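Local coordinates for COPII coat assembly protein SEC16 (Saccharomyces cerevisiae, PDB 3MZK) that takes part in starting assembly of the COPII coat, which forms transport vesicles at the endoplasmic reticulum, and in selecting their cargo, at residues E196-Y201 against I223-V228; L216-L221 against S245-E250; S254-V259 against S298-I303; I286-T289 against A295-S298. One frame throughout, in Å; residues are numbered along the deposited sequence.

Overall arrangement
The four contacts illustrate how a helical solenoid is built from modest, successive pairings. All lie within the Sec23-binding domain of Sec16, from contact 1, centred about 25 Å from the centre of the chain, to contacts 3 and 4, centred within about 7 Å of it. Contacts 1 and 2 share helix 214-226, their segments alternate along the chain, and their centres are about 13 Å apart. Both close before contacts 3 and 4 open; these share helix 294-303 and Ser298, with centres about 10 Å apart. Phe219 packs on Ala258 and so joins contact 2 to contact 3. The second copy of Sec16 reaches contacts 1 and 2, so this end combines intrachain packing with subunit association.

Contact 1 (E196-Y201 against I223-V228); sequences EVIQKY and IFQVFV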
# COMPACT_ATOMS: atom_id res chain seq x y z
N GLU B 196 -19.57 -6.45 -12.74
CA GLU B 196 -20.92 -6.78 -13.19
C GLU B 196 -21.46 -5.70 -14.13
O GLU B 196 -22.15 -6.00 -15.10
CB GLU B 196 -21.86 -6.97 -11.99
N VAL B 197 -21.14 -4.45 -13.83
CA VAL B 197 -21.56 -3.34 -14.67
C VAL B 197 -20.92 -3.45 -16.05
O VAL B 197 -21.57 -3.20 -17.07
CB VAL B 197 -21.22 -1.98 -14.04
CG1 VAL B 197 -21.59 -0.84 -14.99
CG2 VAL B 197 -21.91 -1.82 -12.70
N ILE B 198 -19.65 -3.84 -16.08
CA ILE B 198 -18.93 -3.98 -17.33
C ILE B 198 -19.62 -5.00 -18.22
O ILE B 198 -19.82 -4.77 -19.42
CB ILE B 198 -17.47 -4.43 -17.11
CG1 ILE B 198 -16.76 -3.47 -16.16
CG2 ILE B 198 -16.74 -4.51 -18.43
CD1 ILE B 198 -15.31 -3.80 -15.92
N GLN B 199 -20.00 -6.13 -17.63
CA GLN B 199 -20.68 -7.18 -18.36
C GLN B 199 -22.00 -6.67 -18.94
O GLN B 199 -22.27 -6.85 -20.13
CB GLN B 199 -20.93 -8.39 -17.45
CG GLN B 199 -19.67 -8.90 -16.77
CD GLN B 199 -19.81 -10.34 -16.30
OE1 GLN B 199 -20.72 -11.05 -16.72
NE2 GLN B 199 -18.90 -10.77 -15.44
N LYS B 200 -22.81 -6.04 -18.09
CA LYS B 200 -24.13 -5.57 -18.52
C LYS B 200 -24.00 -4.57 -19.66
O LYS B 200 -24.78 -4.58 -20.60
CB LYS B 200 -24.93 -5.00 -17.34
CG LYS B 200 -25.63 -6.12 -16.44
CD LYS B 200 -26.11 -5.54 -15.05
CE LYS B 200 -26.67 -6.67 -14.12
NZ LYS B 200 -27.06 -6.08 -12.74
N TYR B 201 -23.01 -3.69 -19.58
CA TYR B 201 -22.80 -2.70 -20.63
C TYR B 201 -22.43 -3.36 -21.96
O TYR B 201 -22.97 -3.02 -23.01
CB TYR B 201 -21.74 -1.67 -20.22
CG TYR B 201 -21.17 -0.90 -21.38
CD1 TYR B 201 -21.90 0.10 -22.01
CD2 TYR B 201 -19.90 -1.18 -21.87
CE1 TYR B 201 -21.39 0.80 -23.09
CE2 TYR B 201 -19.38 -0.49 -22.94
CZ TYR B 201 -20.12 0.50 -23.55
OH TYR B 201 -19.60 1.19 -24.62
N ILE B 223 -9.69 -7.68 -20.72
CA ILE B 223 -8.73 -6.59 -20.53
C ILE B 223 -9.11 -5.67 -19.37
O ILE B 223 -8.25 -5.30 -18.57
CB ILE B 223 -8.61 -5.73 -21.80
CG1 ILE B 223 -8.08 -6.58 -22.96
CG2 ILE B 223 -7.67 -4.57 -21.56
CD1 ILE B 223 -7.92 -5.81 -24.24
N PHE B 224 -10.38 -5.32 -19.29
CA PHE B 224 -10.86 -4.43 -18.23
C PHE B 224 -10.92 -5.14 -16.88
O PHE B 224 -10.76 -4.51 -15.84
CB PHE B 224 -12.22 -3.84 -18.59
CG PHE B 224 -12.19 -2.94 -19.79
CD1 PHE B 224 -11.18 -1.99 -19.93
CD2 PHE B 224 -13.14 -3.04 -20.79
CE1 PHE B 224 -11.13 -1.17 -21.04
CE2 PHE B 224 -13.10 -2.22 -21.90
CZ PHE B 224 -12.09 -1.28 -22.03
N GLN B 225 -11.15 -6.45 -16.90
CA GLN B 225 -11.17 -7.22 -15.66
C GLN B 225 -9.79 -7.31 -15.05
O GLN B 225 -9.62 -7.17 -13.84
CB GLN B 225 -11.71 -8.63 -15.90
CG GLN B 225 -13.19 -8.68 -16.23
CD GLN B 225 -14.03 -7.96 -15.19
OE1 GLN B 225 -13.67 -7.90 -14.02
NE2 GLN B 225 -15.14 -7.40 -15.63
N VAL B 226 -8.79 -7.55 -15.89
CA VAL B 226 -7.42 -7.75 -15.43
C VAL B 226 -6.90 -6.54 -14.66
O VAL B 226 -6.33 -6.69 -13.58
CB VAL B 226 -6.47 -8.07 -16.61
CG1 VAL B 226 -5.01 -8.03 -16.15
CG2 VAL B 226 -6.82 -9.42 -17.23
N PHE B 227 -7.11 -5.35 -15.22
CA PHE B 227 -6.56 -4.15 -14.61
C PHE B 227 -7.46 -3.60 -13.51
O PHE B 227 -7.40 -2.42 -13.16
CB PHE B 227 -6.28 -3.10 -15.68
CG PHE B 227 -5.19 -3.49 -16.63
CD1 PHE B 227 -3.86 -3.29 -16.30
CD2 PHE B 227 -5.50 -4.06 -17.86
CE1 PHE B 227 -2.86 -3.65 -17.18
CE2 PHE B 227 -4.50 -4.42 -18.74
CZ PHE B 227 -3.18 -4.21 -18.40
N VAL B 228 -8.30 -4.46 -12.96
CA VAL B 228 -9.16 -4.10 -11.84
C VAL B 228 -8.97 -5.08 -10.69
O VAL B 228 -9.30 -4.79 -9.54
CB VAL B 228 -10.64 -4.05 -12.28
CG1 VAL B 228 -11.57 -4.28 -11.11
CG2 VAL B 228 -10.94 -2.72 -12.95
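Ile198 meets Phe224 and Gln225 where helix 191-203 passes the end of helix 214-226, a simple example of one aliphatic side chain making all the close contacts from its segment. Its CG1 branch lies anti to the carbonyl carbon (chi1 -55°) and then runs on fully extended, which carries CD1 across to the other helix. There CD1 lies 4.1 Å from CB of Phe224. The touch is thus made at the root of the aromatic side chain.

Gln225 approaches differently. Its chain is bent at chi2 (-53°), which turns the amide back toward helix 191-203, and the side chains of Gln225 and Ile198 run antiparallel alongside each other. NE2 comes to 3.6 Å from CD1 of Ile198 and 4.1 Å from its CB, so the amide nitrogen rests alongside the aliphatic branch in van der Waals contact. At the other end of the amide, OE1 makes a weak hydrogen bond to Asn230, just beyond the helix.

All three side chains are buried. The second copy of Sec16 adds its Leu184, which touches both Ile198 and Phe224, and its Asp178, which is hydrogen-bonded to the Tyr201 hydroxyl. Within the chain, helices 166-175 and 179-187 pack against helix 191-203 through Val197, and helix 275-290 meets the other segment through Val226 and Phe227.

Contact 2 (L216-L221 against S245-E250); sequences LAHFLL and SQWASE
Ser245 O, two residues before the Trp247 that packs on His218 and Phe219, is gripped by two donors of the same residue. Ser249 N reaches it at 3.0 Å as the regular helical bond, and the Ser249 hydroxyl adds a second bond, OG to Ser245 O, of the same length. The hydroxyl thus bonds to the carbonyl four residues earlier, tilted a little from the carbonyl plane.

The contact itself is carried by the indole. CG of Trp247 lies anti to the backbone N (chi1 163°), and the ring system reaches across to helix 214-226. CB of His218 sits over one face of the six-membered ring of Trp247, 3.5 Å from the centroid and 16° off the normal, a CH-pi contact. The imidazole stands obliquely to the indole, with planes at 41°. CZ2 and CH2 of Trp247 also meet Phe219, CZ2 lying 3.9 Å from Phe219 CB and CH2 lying 3.6 Å from Phe219 N.

This is side-chain packing between helices 214-226 and 242-250 of the alpha-solenoid. The segments come closest at the CA atoms of His218 and Ala248, 8.6 Å apart, and Trp247 fills the space between the helices. With alanine at this position His218 CB is likely to lose its aromatic platform, and a gap to open beside Phe219. Trp247 also touches Ile255 on helix 252-261, while Phe219 continues onto Ala258 of that helix and onto Gln162 of the second subunit.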
# COMPACT_ATOMS: atom_id res chain seq x y z
N LEU B 216 -15.71 -9.92 -29.65
CA LEU B 216 -15.31 -8.57 -29.27
C LEU B 216 -15.50 -8.35 -27.78
O LEU B 216 -14.59 -7.90 -27.08
CB LEU B 216 -16.13 -7.53 -30.04
CG LEU B 216 -15.57 -7.02 -31.36
CD1 LEU B 216 -16.58 -6.11 -32.05
CD2 LEU B 216 -14.27 -6.28 -31.12
N ALA B 217 -16.70 -8.67 -27.30
CA ALA B 217 -17.04 -8.49 -25.89
C ALA B 217 -16.11 -9.28 -24.98
O ALA B 217 -15.64 -8.77 -23.97
CB ALA B 217 -18.48 -8.90 -25.66
N HIS B 218 -15.84 -10.53 -25.34
CA HIS B 218 -14.97 -11.37 -24.52
C HIS B 218 -13.64 -10.69 -24.30
O HIS B 218 -13.15 -10.61 -23.17
CB HIS B 218 -14.75 -12.73 -25.19
CG HIS B 218 -15.99 -13.54 -25.34
ND1 HIS B 218 -16.80 -13.46 -26.46
CD2 HIS B 218 -16.57 -14.44 -24.52
CE1 HIS B 218 -17.82 -14.29 -26.31
NE2 HIS B 218 -17.71 -14.89 -25.14
N PHE B 219 -13.05 -10.20 -25.38
CA PHE B 219 -11.71 -9.62 -25.32
C PHE B 219 -11.71 -8.37 -24.45
O PHE B 219 -10.92 -8.26 -23.51
CB PHE B 219 -11.19 -9.33 -26.73
CG PHE B 219 -9.69 -9.38 -26.85
CD1 PHE B 219 -9.09 -9.81 -28.03
CD2 PHE B 219 -8.88 -9.00 -25.80
CE1 PHE B 219 -7.72 -9.85 -28.15
CE2 PHE B 219 -7.50 -9.04 -25.92
CZ PHE B 219 -6.92 -9.47 -27.09
N LEU B 220 -12.59 -7.42 -24.77
CA LEU B 220 -12.70 -6.19 -24.00
C LEU B 220 -12.96 -6.47 -22.52
O LEU B 220 -12.33 -5.87 -21.64
CB LEU B 220 -13.80 -5.29 -24.55
CG LEU B 220 -13.52 -4.54 -25.86
CD1 LEU B 220 -14.73 -3.75 -26.28
CD2 LEU B 220 -12.31 -3.64 -25.69
N LEU B 221 -13.89 -7.38 -22.26
CA LEU B 221 -14.25 -7.74 -20.90
C LEU B 221 -13.02 -8.17 -20.12
O LEU B 221 -12.80 -7.71 -19.00
CB LEU B 221 -15.29 -8.85 -20.90
CG LEU B 221 -15.69 -9.39 -19.53
CD1 LEU B 221 -16.13 -8.27 -18.61
CD2 LEU B 221 -16.78 -10.43 -19.67
N SER B 245 -14.44 -20.67 -23.75
CA SER B 245 -13.20 -21.35 -23.38
C SER B 245 -12.44 -21.77 -24.63
O SER B 245 -11.21 -21.74 -24.65
CB SER B 245 -13.47 -22.56 -22.48
OG SER B 245 -14.12 -23.59 -23.19
N GLN B 246 -13.17 -22.16 -25.67
CA GLN B 246 -12.55 -22.51 -26.94
C GLN B 246 -11.90 -21.27 -27.54
O GLN B 246 -10.81 -21.34 -28.11
CB GLN B 246 -13.57 -23.11 -27.90
N TRP B 247 -12.58 -20.13 -27.41
CA TRP B 247 -12.04 -18.87 -27.90
C TRP B 247 -10.76 -18.50 -27.15
O TRP B 247 -9.76 -18.13 -27.76
CB TRP B 247 -13.07 -17.76 -27.76
CG TRP B 247 -12.49 -16.38 -27.86
CD1 TRP B 247 -12.17 -15.71 -29.01
CD2 TRP B 247 -12.16 -15.51 -26.78
NE1 TRP B 247 -11.66 -14.47 -28.70
CE2 TRP B 247 -11.64 -14.32 -27.34
CE3 TRP B 247 -12.25 -15.61 -25.39
CZ2 TRP B 247 -11.22 -13.25 -26.55
CZ3 TRP B 247 -11.83 -14.55 -24.61
CH2 TRP B 247 -11.32 -13.38 -25.19
N ALA B 248 -10.82 -18.60 -25.82
CA ALA B 248 -9.70 -18.21 -24.97
C ALA B 248 -8.46 -19.05 -25.23
O ALA B 248 -7.35 -18.52 -25.31
CB ALA B 248 -10.10 -18.29 -23.51
N SER B 249 -8.65 -20.36 -25.36
CA SER B 249 -7.52 -21.26 -25.56
C SER B 249 -6.99 -21.16 -26.99
O SER B 249 -5.81 -21.39 -27.23
CB SER B 249 -7.92 -22.70 -25.23
OG SER B 249 -8.98 -23.14 -26.05
N GLU B 250 -7.86 -20.80 -27.92
CA GLU B 250 -7.46 -20.68 -29.32
C GLU B 250 -6.73 -19.36 -29.59
O GLU B 250 -5.90 -19.28 -30.48
CB GLU B 250 -8.67 -20.83 -30.24

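Contact 3 (S254-V259 against S298-I303); sequences SIVAAV and STLFII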
# COMPACT_ATOMS: atom_id res chain seq x y z
N SER B 254 -2.74 -13.66 -28.48
CA SER B 254 -3.11 -12.26 -28.65
C SER B 254 -3.71 -11.67 -27.38
O SER B 254 -3.61 -10.47 -27.13
CB SER B 254 -4.09 -12.10 -29.82
OG SER B 254 -5.22 -12.94 -29.65
N ILE B 255 -4.33 -12.53 -26.57
CA ILE B 255 -4.92 -12.10 -25.30
C ILE B 255 -3.84 -11.63 -24.33
O ILE B 255 -3.87 -10.50 -23.85
CB ILE B 255 -5.72 -13.24 -24.64
CG1 ILE B 255 -6.89 -13.64 -25.53
CG2 ILE B 255 -6.20 -12.81 -23.27
CD1 ILE B 255 -7.75 -14.74 -24.94
N VAL B 256 -2.88 -12.49 -24.05
CA VAL B 256 -1.77 -12.14 -23.18
C VAL B 256 -1.03 -10.92 -23.73
O VAL B 256 -0.65 -10.02 -22.99
CB VAL B 256 -0.80 -13.33 -22.99
CG1 VAL B 256 0.39 -12.92 -22.13
CG2 VAL B 256 -1.53 -14.49 -22.36
N ALA B 257 -0.84 -10.89 -25.05
CA ALA B 257 -0.14 -9.79 -25.70
C ALA B 257 -0.85 -8.45 -25.47
O ALA B 257 -0.20 -7.43 -25.28
CB ALA B 257 0.03 -10.06 -27.19
N ALA B 258 -2.17 -8.48 -25.49
CA ALA B 258 -2.97 -7.29 -25.24
C ALA B 258 -2.74 -6.78 -23.82
O ALA B 258 -2.56 -5.58 -23.60
CB ALA B 258 -4.44 -7.57 -25.47
N VAL B 259 -2.75 -7.70 -22.86
CA VAL B 259 -2.54 -7.33 -21.47
C VAL B 259 -1.16 -6.72 -21.25
O VAL B 259 -1.04 -5.65 -20.65
CB VAL B 259 -2.72 -8.54 -20.53
CG1 VAL B 259 -2.25 -8.20 -19.13
CG2 VAL B 259 -4.18 -8.98 -20.51
N SER B 298 3.13 -22.89 -19.77
CA SER B 298 4.53 -22.65 -19.40
C SER B 298 5.02 -21.29 -19.88
O SER B 298 5.82 -20.64 -19.21
CB SER B 298 5.43 -23.75 -19.94
OG SER B 298 5.23 -24.96 -19.24
N THR B 299 4.55 -20.88 -21.05
CA THR B 299 4.88 -19.55 -21.57
C THR B 299 4.45 -18.48 -20.56
O THR B 299 5.25 -17.63 -20.16
CB THR B 299 4.23 -19.30 -22.95
OG1 THR B 299 4.61 -20.34 -23.86
CG2 THR B 299 4.67 -17.97 -23.52
N LEU B 300 3.19 -18.54 -20.12
CA LEU B 300 2.68 -17.57 -19.15
C LEU B 300 3.47 -17.60 -17.84
O LEU B 300 3.78 -16.55 -17.29
CB LEU B 300 1.19 -17.77 -18.88
CG LEU B 300 0.29 -17.87 -20.12
CD1 LEU B 300 -1.16 -17.60 -19.76
CD2 LEU B 300 0.76 -16.91 -21.20
N PHE B 301 3.79 -18.80 -17.36
CA PHE B 301 4.54 -18.95 -16.11
C PHE B 301 5.93 -18.35 -16.21
O PHE B 301 6.42 -17.72 -15.26
CB PHE B 301 4.64 -20.43 -15.70
CG PHE B 301 3.33 -21.06 -15.34
CD1 PHE B 301 2.29 -20.29 -14.83
CD2 PHE B 301 3.12 -22.42 -15.51
CE1 PHE B 301 1.07 -20.87 -14.49
CE2 PHE B 301 1.90 -23.01 -15.18
CZ PHE B 301 0.88 -22.23 -14.67
N ILE B 302 6.57 -18.54 -17.36
CA ILE B 302 7.87 -17.95 -17.64
C ILE B 302 7.82 -16.42 -17.59
O ILE B 302 8.62 -15.77 -16.90
CB ILE B 302 8.39 -18.39 -19.01
CG1 ILE B 302 8.73 -19.88 -18.99
CG2 ILE B 302 9.61 -17.58 -19.41
CD1 ILE B 302 8.88 -20.51 -20.36
N ILE B 303 6.86 -15.84 -18.31
CA ILE B 303 6.68 -14.40 -18.30
C ILE B 303 6.43 -13.90 -16.89
O ILE B 303 6.92 -12.85 -16.49
CB ILE B 303 5.51 -13.97 -19.20
CG1 ILE B 303 5.75 -14.39 -20.64
CG2 ILE B 303 5.30 -12.47 -19.12
CD1 ILE B 303 4.56 -14.18 -21.54
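Val256 packs on Leu300 and Ile303, and the contact between the segments is wholly apolar. The main touch is between methyls: CG2 of Val256 lies 3.5 Å from CD2 of Leu300, and the same CG2 is 4.1 Å from CD1, so one valine methyl meets both arms of the leucine fork. A chi1 of -50° points Leu300 CG opposite its carbonyl carbon, a rotation that brings the fork closer to the valine than its root. The other valine branch, CG1, is 4.1 Å from Leu300 CD2 and makes a longer, looser contact with Ile303 CD1 at 4.4 Å. One beta-branched side chain therefore addresses two residues of the facing helix, spaced three apart and so on the same side of it.

This pairing of aliphatic side chains joins helices 252-261 and 294-303 of the helical, ACE1-like domain of Sec16, close to the centre of the chain.

Most of the hydroxyls bond within or just before their own helix: Thr299 OG1 to Ala295 O, Ser298 OG to Thr294 O and Ser254 OG to Asn251 O. Ala257 O, by contrast, accepts from Ser120 OG of helix 116-123. Helix 116-123 also packs here, with Leu123 on Val256 and Ile119 and Trp116 on Ile303; helix 275-290 covers Leu300 through Phe284.

Contact 4 (I286-T289 against A295-S298); sequences IFLT and AAAS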
# COMPACT_ATOMS: atom_id res chain seq x y z
N ILE B 286 -3.15 -21.64 -15.61
CA ILE B 286 -3.80 -22.80 -15.03
C ILE B 286 -4.87 -23.31 -15.98
O ILE B 286 -4.89 -24.49 -16.34
CB ILE B 286 -4.45 -22.47 -13.68
CG1 ILE B 286 -3.39 -22.41 -12.58
CG2 ILE B 286 -5.51 -23.50 -13.33
CD1 ILE B 286 -3.88 -21.78 -11.31
N PHE B 287 -5.74 -22.41 -16.40
CA PHE B 287 -6.78 -22.75 -17.37
C PHE B 287 -6.20 -23.51 -18.55
O PHE B 287 -6.74 -24.54 -18.96
CB PHE B 287 -7.47 -21.47 -17.85
CG PHE B 287 -8.26 -21.65 -19.11
CD1 PHE B 287 -9.54 -22.18 -19.07
CD2 PHE B 287 -7.74 -21.28 -20.33
CE1 PHE B 287 -10.27 -22.35 -20.23
CE2 PHE B 287 -8.46 -21.44 -21.49
CZ PHE B 287 -9.73 -21.97 -21.44
N LEU B 288 -5.11 -23.01 -19.11
CA LEU B 288 -4.49 -23.60 -20.29
C LEU B 288 -4.01 -25.02 -20.02
O LEU B 288 -4.11 -25.89 -20.88
CB LEU B 288 -3.33 -22.74 -20.78
CG LEU B 288 -3.76 -21.40 -21.38
CD1 LEU B 288 -2.56 -20.51 -21.68
CD2 LEU B 288 -4.60 -21.63 -22.63
N THR B 289 -3.48 -25.24 -18.82
CA THR B 289 -3.04 -26.56 -18.40
C THR B 289 -4.20 -27.55 -18.47
O THR B 289 -4.10 -28.59 -19.12
CB THR B 289 -2.48 -26.54 -16.98
OG1 THR B 289 -1.29 -25.73 -16.95
CG2 THR B 289 -2.13 -27.93 -16.53
N ALA B 295 2.35 -26.16 -23.21
CA ALA B 295 3.35 -25.23 -23.74
C ALA B 295 2.89 -23.80 -23.47
O ALA B 295 3.64 -22.97 -22.93
CB ALA B 295 3.57 -25.46 -25.22
N ALA B 296 1.64 -23.51 -23.82
CA ALA B 296 1.06 -22.22 -23.54
C ALA B 296 1.24 -21.88 -22.07
O ALA B 296 1.90 -20.90 -21.73
CB ALA B 296 -0.42 -22.20 -23.92
N ALA B 297 0.66 -22.70 -21.20
CA ALA B 297 0.74 -22.48 -19.76
C ALA B 297 2.15 -22.11 -19.32
O ALA B 297 2.35 -21.14 -18.60
CB ALA B 297 0.26 -23.71 -19.02
N SER B 298 3.13 -22.89 -19.77
CA SER B 298 4.53 -22.65 -19.40
C SER B 298 5.02 -21.29 -19.88
O SER B 298 5.82 -20.64 -19.21
CB SER B 298 5.43 -23.75 -19.94
OG SER B 298 5.23 -24.96 -19.24
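Ala296 and Ala297 are the residues of helix 294-303 that meet Leu288 and Thr289 on the helix just before it, a compact example of small side chains allowing two consecutive helices to come close. Just ahead of them, Ala295 packs against an acidic side chain on the chain of another protein. Ala296 then presents its methyl to the tip of the leucine, CB lying 3.5 Å from Leu288 CD1. With chi1 at -69°, Leu288 CG stands beside the backbone N, and its CD1 also reaches the backbone of Ala297, 3.9 Å from the nitrogen.

Ala297 meets both partners. Its CB is 4.1 Å from CB of Leu288 and 3.3 Å from Thr289 OG1, and its CA is 5.4 Å from that of Leu288. Ser298 points away.

Thr289 OG1 is spent within its own helix, on Gly285 O, so its approach to the Ala297 methyl is van der Waals contact. The chemistry thus implies a join that rests on shape: methyl groups against a leucine, with the threonine hydroxyl already satisfied locally.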